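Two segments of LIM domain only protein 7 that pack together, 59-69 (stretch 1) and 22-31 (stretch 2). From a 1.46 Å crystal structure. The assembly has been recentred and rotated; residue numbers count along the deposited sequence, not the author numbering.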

# COMPACT_ATOMS: atom_id res chain seq x y z
N LYS A 59 6.89 7.31 5.14
CA LYS A 59 5.89 7.09 6.19
C LYS A 59 4.72 8.04 5.87
O LYS A 59 4.91 9.25 5.59
CB LYS A 59 6.51 7.43 7.56
CG LYS A 59 5.61 7.11 8.74
CD LYS A 59 6.23 7.50 10.08
CE LYS A 59 5.52 6.77 11.22
NZ LYS A 59 3.99 6.89 11.16
N PHE A 60 3.50 7.53 5.88
CA PHE A 60 2.35 8.41 5.64
C PHE A 60 2.12 9.41 6.76
O PHE A 60 2.26 9.11 7.97
CB PHE A 60 1.08 7.56 5.57
CG PHE A 60 -0.17 8.38 5.34
CD1 PHE A 60 -0.42 8.92 4.08
CD2 PHE A 60 -1.02 8.67 6.41
CE1 PHE A 60 -1.53 9.78 3.86
CE2 PHE A 60 -2.12 9.51 6.23
CZ PHE A 60 -2.37 10.07 4.97
N SER A 61 1.76 10.61 6.35
CA SER A 61 1.29 11.55 7.35
C SER A 61 0.20 12.35 6.68
O SER A 61 0.29 12.71 5.48
CB SER A 61 2.37 12.48 7.88
OG SER A 61 1.75 13.56 8.58
N TYR A 62 -0.81 12.63 7.49
CA TYR A 62 -1.91 13.41 7.01
C TYR A 62 -1.47 14.78 6.54
O TYR A 62 -2.18 15.43 5.79
CB TYR A 62 -2.98 13.63 8.07
CG TYR A 62 -2.51 14.40 9.23
CD1 TYR A 62 -1.82 13.77 10.26
CD2 TYR A 62 -2.67 15.76 9.27
CE1 TYR A 62 -1.29 14.49 11.31
CE2 TYR A 62 -2.13 16.52 10.34
CZ TYR A 62 -1.45 15.85 11.34
OH TYR A 62 -0.88 16.55 12.35
N ASN A 63 -0.31 15.24 7.01
CA ASN A 63 0.24 16.57 6.63
C ASN A 63 0.91 16.58 5.26
O ASN A 63 1.23 17.66 4.74
CB ASN A 63 1.33 17.02 7.62
CG ASN A 63 0.79 17.75 8.79
OD1 ASN A 63 1.27 17.57 9.92
ND2 ASN A 63 -0.21 18.60 8.54
N ASP A 64 1.21 15.42 4.69
CA ASP A 64 1.76 15.52 3.31
C ASP A 64 1.32 14.39 2.41
O ASP A 64 2.05 13.41 2.11
CB ASP A 64 3.28 15.65 3.25
CG ASP A 64 3.81 16.29 1.90
OD1 ASP A 64 3.12 16.35 0.85
OD2 ASP A 64 4.99 16.73 1.92
N SER A 65 0.09 14.55 1.95
CA SER A 65 -0.49 13.62 1.03
C SER A 65 0.19 13.77 -0.32
O SER A 65 0.14 12.85 -1.10
CB SER A 65 -2.01 13.87 0.82
OG SER A 65 -2.30 15.10 0.13
N LYS A 66 0.77 14.93 -0.61
CA LYS A 66 1.41 15.11 -1.91
C LYS A 66 2.59 14.14 -2.01
O LYS A 66 2.73 13.40 -3.00
CB LYS A 66 1.91 16.55 -2.06
CG LYS A 66 2.52 16.83 -3.39
CD LYS A 66 1.61 16.40 -4.46
CE LYS A 66 2.03 17.00 -5.78
NZ LYS A 66 2.09 18.50 -5.55
N GLU A 67 3.47 14.16 -1.02
CA GLU A 67 4.63 13.22 -1.04
C GLU A 67 4.14 11.79 -1.04
O GLU A 67 4.74 10.93 -1.66
CB GLU A 67 5.55 13.45 0.13
CG GLU A 67 6.29 14.78 -0.10
CD GLU A 67 7.09 15.27 1.08
OE1 GLU A 67 7.20 14.57 2.11
OE2 GLU A 67 7.61 16.43 0.98
N TRP A 68 3.02 11.52 -0.38
CA TRP A 68 2.49 10.16 -0.40
C TRP A 68 2.13 9.71 -1.81
O TRP A 68 2.54 8.61 -2.30
CB TRP A 68 1.26 10.09 0.48
CG TRP A 68 0.70 8.67 0.40
CD1 TRP A 68 -0.33 8.21 -0.37
CD2 TRP A 68 1.25 7.56 1.07
NE1 TRP A 68 -0.45 6.86 -0.22
CE2 TRP A 68 0.52 6.42 0.66
CE3 TRP A 68 2.30 7.40 2.00
CZ2 TRP A 68 0.79 5.13 1.14
CZ3 TRP A 68 2.56 6.12 2.48
CH2 TRP A 68 1.82 5.01 2.06
N GLU A 69 1.39 10.56 -2.50
CA GLU A 69 1.00 10.25 -3.81
C GLU A 69 2.20 10.10 -4.72
O GLU A 69 2.23 9.19 -5.58
CB GLU A 69 0.01 11.29 -4.30
CG GLU A 69 -1.33 11.12 -3.49
CD GLU A 69 -2.46 12.05 -3.97
OE1 GLU A 69 -3.54 11.53 -4.27
OE2 GLU A 69 -2.22 13.29 -4.05
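Stretch 2, residues 22-31: TIKWDIPGIF

The centre of the contact is apolar and is built around Ile30, whose side chain (chi1 p, chi2 t) points toward stretch 1 and packs against the faces of two aromatic rings, Phe60 and Trp68, that meet it from different sides. Its CG1 lies 3.8 Å from the centroid of the Phe60 ring, almost on the ring normal, and its CD1 lies 3.8 Å from the centroid of the six-membered ring of Trp68, also over the face. The closest atoms are 3.5 Å apart between Ile30 CD1 and Phe60 CD1, and 3.4 Å between Ile30 CD1 and Trp68 CZ2. Phe60 and Trp68, both with chi1 t, are buried.

Stretch 2 presents this residue from a hairpin. Strand 22-26 and strand 29-31 are joined through Ile27 and Pro28, with a cis peptide bond before Pro28, and are paired by backbone hydrogen bonds between Lys24 and Phe31 and between Asp26 and Gly29. Strand 22-26 runs nearly antiparallel to helix 65-69, at 174°, but their axes come no closer than 13.7 Å, so side chains must span the gap. Trp25 does so: its CB points sideways, yet its indole reaches the helix, with Trp25 CH2 3.9 Å from Ser65 CB and Trp25 CZ2 4.1 Å from Trp68 CD1. The edge of Phe60 is turned toward the face of Trp25 in an offset edge-to-face pair (Trp25 CZ3 to Phe60 CE1, 3.7 Å). Ile23 CD1 approaches the edge of Trp68 at NE1, 3.8 Å away.

Toward the hairpin turn the side-chain contacts lengthen. Ile27 CD1 lies 4.0 Å from Phe60 CZ and 4.2 Å from Tyr62 CB, while Pro28 CB is 4.3 Å from Tyr62 CD1. The edge of the Phe60 ring also meets the backbone, with Phe60 CE2 3.4 Å from Pro28 O. No direct hydrogen bond links the stretches. At this polar edge, a water donates to Pro28 O (2.6 Å from the water O) and accepts a weak bond from Tyr62 N (3.5 Å from the same O), bridging the two backbones.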

# COMPACT_ATOMS: atom_id res chain seq x y z
N THR A 22 -6.78 -0.56 -3.79
CA THR A 22 -7.14 0.88 -3.73
C THR A 22 -7.09 1.27 -2.25
O THR A 22 -7.19 0.42 -1.35
CB THR A 22 -8.52 1.18 -4.26
OG1 THR A 22 -9.50 0.48 -3.51
CG2 THR A 22 -8.61 0.77 -5.75
N ILE A 23 -6.95 2.57 -2.00
CA ILE A 23 -6.84 3.10 -0.65
C ILE A 23 -8.10 3.80 -0.21
O ILE A 23 -8.79 4.47 -1.05
CB ILE A 23 -5.67 4.08 -0.61
CG1 ILE A 23 -4.35 3.31 -0.84
CG2 ILE A 23 -5.60 4.80 0.78
CD1 ILE A 23 -3.07 4.13 -0.74
N LYS A 24 -8.45 3.56 1.04
CA LYS A 24 -9.53 4.25 1.74
C LYS A 24 -8.87 5.33 2.56
O LYS A 24 -8.09 5.06 3.51
CB LYS A 24 -10.29 3.32 2.69
CG LYS A 24 -11.42 4.11 3.40
CD LYS A 24 -12.39 3.17 4.09
CE LYS A 24 -11.93 3.01 5.52
NZ LYS A 24 -13.11 2.77 6.48
N TRP A 25 -9.15 6.58 2.18
CA TRP A 25 -8.68 7.72 2.97
C TRP A 25 -9.66 7.90 4.11
O TRP A 25 -10.87 8.15 3.89
CB TRP A 25 -8.65 8.94 2.06
CG TRP A 25 -7.54 8.83 1.06
CD1 TRP A 25 -7.51 8.01 -0.04
CD2 TRP A 25 -6.28 9.47 1.12
NE1 TRP A 25 -6.30 8.11 -0.68
CE2 TRP A 25 -5.51 9.00 0.01
CE3 TRP A 25 -5.70 10.42 2.01
CZ2 TRP A 25 -4.22 9.43 -0.25
CZ3 TRP A 25 -4.40 10.85 1.73
CH2 TRP A 25 -3.67 10.35 0.61
N ASP A 26 -9.19 7.78 5.35
CA ASP A 26 -10.03 8.00 6.51
C ASP A 26 -9.12 8.74 7.49
O ASP A 26 -8.73 8.23 8.57
CB ASP A 26 -10.52 6.69 7.11
CG ASP A 26 -11.80 6.91 7.90
OD1 ASP A 26 -12.17 8.08 8.01
OD2 ASP A 26 -12.34 5.91 8.36
N ILE A 27 -8.84 9.98 7.15
CA ILE A 27 -7.90 10.83 7.90
C ILE A 27 -8.24 10.76 9.40
O ILE A 27 -9.38 10.91 9.76
CB ILE A 27 -8.00 12.27 7.32
CG1 ILE A 27 -7.39 12.32 5.91
CG2 ILE A 27 -7.33 13.26 8.25
CD1 ILE A 27 -5.93 11.77 5.78
N PRO A 28 -7.22 10.71 10.28
CA PRO A 28 -5.80 10.77 9.95
C PRO A 28 -5.08 9.53 9.40
O PRO A 28 -3.85 9.59 9.21
CB PRO A 28 -5.16 11.29 11.26
CG PRO A 28 -6.00 10.55 12.29
CD PRO A 28 -7.43 10.71 11.77
N GLY A 29 -5.86 8.48 9.12
CA GLY A 29 -5.20 7.30 8.54
C GLY A 29 -5.58 7.00 7.11
O GLY A 29 -6.54 7.56 6.56
N ILE A 30 -4.82 6.13 6.49
CA ILE A 30 -5.17 5.55 5.17
C ILE A 30 -5.21 4.03 5.36
O ILE A 30 -4.40 3.47 6.13
CB ILE A 30 -4.22 5.93 4.03
CG1 ILE A 30 -2.78 5.82 4.48
CG2 ILE A 30 -4.51 7.37 3.55
CD1 ILE A 30 -1.81 5.81 3.26
N PHE A 31 -6.12 3.39 4.67
CA PHE A 31 -6.38 1.94 4.82
C PHE A 31 -6.55 1.30 3.45
O PHE A 31 -6.75 1.98 2.45
CB PHE A 31 -7.66 1.72 5.63
CG PHE A 31 -7.65 2.39 6.98
CD1 PHE A 31 -7.92 3.75 7.09
CD2 PHE A 31 -7.27 1.65 8.10
CE1 PHE A 31 -7.79 4.40 8.35
CE2 PHE A 31 -7.14 2.25 9.34
CZ PHE A 31 -7.41 3.63 9.44
O HOH W 1 -1.47 10.24 9.89